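Local atomic coordinates of possible periplasmic protein (Campylobacter jejuni, PDB entry 3RGC), a protein that acts as a SurA-like periplasmic chaperone and probably has peptidyl-prolyl cis-trans isomerase activity. Residues I42-M45 and K46-I50; T91-K94 and K95-K99. One frame throughout, in Å; residues are numbered along the deposited sequence.

Overall arrangement
Contacts 1 and 2 are both local, helical contacts in the SurA-like N-terminal part of the chain, on helices 30-48 and 86-107. Contact 1 closes helix 30-48, and contact 2 is a run of turns inside helix 86-107. Their centres lie about 14 Å apart, and the C-terminal end of helix 30-48, with the loop after it, meets helix 86-107. Met45 CE rests 3.6 Å from Glu98 CB, and Ile50 CG2 approaches Glu98 O at 3.6 Å. Met45 and Ile50, the apolar pair of the Schellman motif, thus both touch Glu98, one at the side chain and one at the backbone. From the centre of the chain, the centre of contact 1 is about 24 Å away and that of contact 2 about 16 Å.

Contact 1: I42-M45 and K46-I50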
# COMPACT_ATOMS: atom_id res chain seq x y z
N ILE B 42 14.01 -30.19 -19.84
CA ILE B 42 14.86 -29.99 -21.00
C ILE B 42 14.23 -30.60 -22.24
O ILE B 42 14.22 -30.00 -23.31
CB ILE B 42 16.24 -30.60 -20.78
CG1 ILE B 42 17.03 -29.77 -19.77
CG2 ILE B 42 17.00 -30.70 -22.09
CD1 ILE B 42 18.24 -30.50 -19.20
N SER B 43 13.66 -31.79 -22.07
CA SER B 43 13.03 -32.50 -23.20
C SER B 43 11.77 -31.81 -23.69
O SER B 43 11.48 -31.77 -24.88
CB SER B 43 12.75 -33.95 -22.81
OG SER B 43 11.45 -34.33 -23.23
N GLN B 44 10.99 -31.28 -22.75
CA GLN B 44 9.82 -30.48 -23.09
C GLN B 44 10.25 -29.17 -23.75
O GLN B 44 9.58 -28.68 -24.66
CB GLN B 44 9.01 -30.19 -21.83
CG GLN B 44 8.28 -31.41 -21.30
CD GLN B 44 7.41 -32.07 -22.36
OE1 GLN B 44 6.59 -31.42 -23.02
NE2 GLN B 44 7.58 -33.38 -22.53
N MET B 45 11.36 -28.60 -23.29
CA MET B 45 11.91 -27.39 -23.90
C MET B 45 12.19 -27.59 -25.39
O MET B 45 11.83 -26.77 -26.22
CB MET B 45 13.18 -26.95 -23.14
CG MET B 45 12.88 -26.24 -21.79
SD MET B 45 14.34 -25.62 -20.92
CE MET B 45 15.25 -24.90 -22.27
N LYS B 46 12.81 -28.71 -25.74
CA LYS B 46 13.05 -29.08 -27.13
C LYS B 46 11.75 -29.17 -27.93
O LYS B 46 11.60 -28.52 -28.97
CB LYS B 46 13.76 -30.44 -27.20
CG LYS B 46 15.08 -30.50 -26.47
CD LYS B 46 15.67 -31.90 -26.54
CE LYS B 46 16.93 -32.01 -25.70
NZ LYS B 46 17.90 -30.96 -26.09
N GLN B 47 10.83 -30.00 -27.44
CA GLN B 47 9.59 -30.28 -28.16
C GLN B 47 8.71 -29.04 -28.33
O GLN B 47 8.04 -28.89 -29.35
CB GLN B 47 8.80 -31.37 -27.44
CG GLN B 47 9.54 -32.69 -27.29
CD GLN B 47 8.73 -33.72 -26.53
OE1 GLN B 47 7.49 -33.69 -26.57
NE2 GLN B 47 9.40 -34.62 -25.82
N LEU B 48 8.70 -28.16 -27.34
CA LEU B 48 7.86 -26.97 -27.41
C LEU B 48 8.60 -25.79 -28.04
O LEU B 48 8.05 -24.72 -28.20
CB LEU B 48 7.31 -26.59 -26.04
CG LEU B 48 6.43 -27.65 -25.36
CD1 LEU B 48 6.13 -27.29 -23.88
CD2 LEU B 48 5.14 -27.89 -26.15
N GLY B 49 9.86 -26.01 -28.40
CA GLY B 49 10.66 -24.98 -29.02
C GLY B 49 10.89 -23.80 -28.10
O GLY B 49 10.74 -22.65 -28.50
N ILE B 50 11.24 -24.09 -26.85
CA ILE B 50 11.52 -23.04 -25.90
C ILE B 50 12.95 -22.61 -26.12
O ILE B 50 13.82 -23.46 -26.26
CB ILE B 50 11.39 -23.54 -24.44
CG1 ILE B 50 9.98 -24.06 -24.18
CG2 ILE B 50 11.73 -22.42 -23.46
CD1 ILE B 50 8.89 -23.04 -24.50
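Met45 and Ile50 meet across a Schellman motif that ends helix 30-48. Ile50 N donates to Met45 O at 2.8 Å, in the carbonyl plane, and Gly49 N reaches back to Lys46 O at 3.1 Å. Gly49, with its positive phi, turns the chain out of the helix. The apolar pair expected of this motif is present: Met45 CB packs on Ile50 CB at 4.1 Å, with the two side chains crossing at about a right angle. One turn earlier, Lys46 runs alongside Ile42 in the same direction. Its CB sits near Ser43 O. Lys46 CG, set beside the backbone N by a chi1 of -58°, comes to 3.3 Å from Ile42 O, and Lys46 CD passes the same oxygen at 4.0 Å. Lys46 CE then lies 3.8 Å from Ile42 CG2. A bend at chi4 (-54°) keeps Lys46 NZ 4.1 Å from Ile42 CG2, while the side chain also touches Glu10 of strand 10-13. On another side of the helix, the amide planes of Gln44 and Gln47 are turned 63° against each other. Gln44 directs its oxygen elsewhere, to a hydrogen bond between OE1 and Tyr237 OH.

Contact 2: T91-K94 and K95-K99; sequences TNFK and KDLEK
The Phe93 ring and Leu97, one turn apart on helix 86-107, form an i to i+4 apolar pair in this SurA-like N-terminal region. Leu97 CD1 approaches the ring obliquely, 3.5 Å from Phe93 CE2 and 3.6 Å from Phe93 CD2, so one methyl bears on two neighbouring ring carbons. Leu97 CG follows, 3.9 Å from Phe93 CE2. Phe93 CG, anti to the backbone N (chi1 -172°), leaves beside the carbonyl carbon, and the ring swings toward the next turn. It also meets the ring of Phe89, planes about 35° apart, and touches Leu57, Ala60 and Ile61 of helix 54-67, joining the two helices. The carboxylate of Asp96 is a second flat group: Asn92 O lies over one of its faces, almost above Asp96 CG at 3.4 Å. Beneath these side chains the i to i+4 backbone bonds continue, that from Lys95 N to Thr91 O being weak. Leu97 N donates to Phe93 O at 3.1 Å, and Glu98 N to Lys94 O at 2.9 Å, with an N-H...O angle of 158°. Lys94, extended along its whole length, crosses Glu98. Their charges probably attract, yet Lys94 NZ remains 4.3 Å from Glu98 OE2, too far for a salt bridge. The nearer approach to that oxygen is by carbon, Lys94 CE lying 3.7 Å from Glu98 OE2.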
# COMPACT_ATOMS: atom_id res chain seq x y z
N THR B 91 24.67 -17.18 -16.86
CA THR B 91 24.36 -18.55 -17.23
C THR B 91 23.19 -19.06 -16.39
O THR B 91 22.25 -19.64 -16.93
CB THR B 91 25.58 -19.48 -17.05
OG1 THR B 91 26.62 -19.07 -17.95
CG2 THR B 91 25.21 -20.92 -17.34
N ASN B 92 23.25 -18.83 -15.08
CA ASN B 92 22.17 -19.29 -14.22
C ASN B 92 20.88 -18.53 -14.44
O ASN B 92 19.79 -19.08 -14.32
CB ASN B 92 22.56 -19.23 -12.75
CG ASN B 92 23.73 -20.14 -12.42
OD1 ASN B 92 23.93 -21.17 -13.08
ND2 ASN B 92 24.51 -19.77 -11.41
N PHE B 93 21.00 -17.25 -14.78
CA PHE B 93 19.82 -16.40 -14.97
C PHE B 93 19.11 -16.91 -16.21
O PHE B 93 17.89 -17.08 -16.22
CB PHE B 93 20.26 -14.95 -15.12
CG PHE B 93 19.13 -13.96 -15.13
CD1 PHE B 93 18.69 -13.39 -13.95
CD2 PHE B 93 18.53 -13.58 -16.31
CE1 PHE B 93 17.65 -12.46 -13.95
CE2 PHE B 93 17.50 -12.65 -16.32
CZ PHE B 93 17.06 -12.09 -15.14
N LYS B 94 19.89 -17.20 -17.24
CA LYS B 94 19.35 -17.72 -18.48
C LYS B 94 18.50 -18.99 -18.30
O LYS B 94 17.44 -19.12 -18.91
CB LYS B 94 20.47 -18.00 -19.48
CG LYS B 94 19.93 -18.36 -20.87
CD LYS B 94 21.05 -18.71 -21.79
CE LYS B 94 20.53 -19.30 -23.07
NZ LYS B 94 21.67 -19.84 -23.86
N LYS B 95 18.97 -19.91 -17.46
CA LYS B 95 18.25 -21.16 -17.23
C LYS B 95 16.92 -20.94 -16.51
O LYS B 95 15.93 -21.60 -16.82
CB LYS B 95 19.11 -22.14 -16.45
CG LYS B 95 20.13 -22.85 -17.32
CD LYS B 95 21.16 -23.61 -16.49
CE LYS B 95 22.20 -24.25 -17.39
NZ LYS B 95 23.42 -24.65 -16.64
N ASP B 96 16.90 -20.02 -15.54
CA ASP B 96 15.66 -19.59 -14.91
C ASP B 96 14.65 -19.05 -15.93
O ASP B 96 13.45 -19.29 -15.80
CB ASP B 96 15.93 -18.51 -13.86
CG ASP B 96 16.81 -19.00 -12.73
OD1 ASP B 96 16.85 -20.23 -12.50
OD2 ASP B 96 17.46 -18.15 -12.06
N LEU B 97 15.14 -18.30 -16.91
CA LEU B 97 14.25 -17.73 -17.93
C LEU B 97 13.72 -18.80 -18.87
O LEU B 97 12.55 -18.74 -19.29
CB LEU B 97 14.94 -16.64 -18.75
CG LEU B 97 15.31 -15.33 -18.07
CD1 LEU B 97 16.27 -14.53 -18.96
CD2 LEU B 97 14.07 -14.52 -17.74
N GLU B 98 14.58 -19.74 -19.24
CA GLU B 98 14.16 -20.84 -20.09
C GLU B 98 13.06 -21.61 -19.37
O GLU B 98 12.02 -21.92 -19.96
CB GLU B 98 15.34 -21.77 -20.41
CG GLU B 98 16.36 -21.20 -21.37
CD GLU B 98 17.65 -22.02 -21.40
OE1 GLU B 98 18.06 -22.52 -20.34
OE2 GLU B 98 18.27 -22.16 -22.48
N LYS B 99 13.29 -21.89 -18.09
CA LYS B 99 12.30 -22.58 -17.26
C LYS B 99 11.01 -21.76 -17.15
O LYS B 99 9.91 -22.32 -17.18
CB LYS B 99 12.84 -22.91 -15.87
CG LYS B 99 13.91 -24.01 -15.82
CD LYS B 99 14.40 -24.26 -14.38
CE LYS B 99 15.61 -25.19 -14.33
NZ LYS B 99 15.32 -26.45 -13.56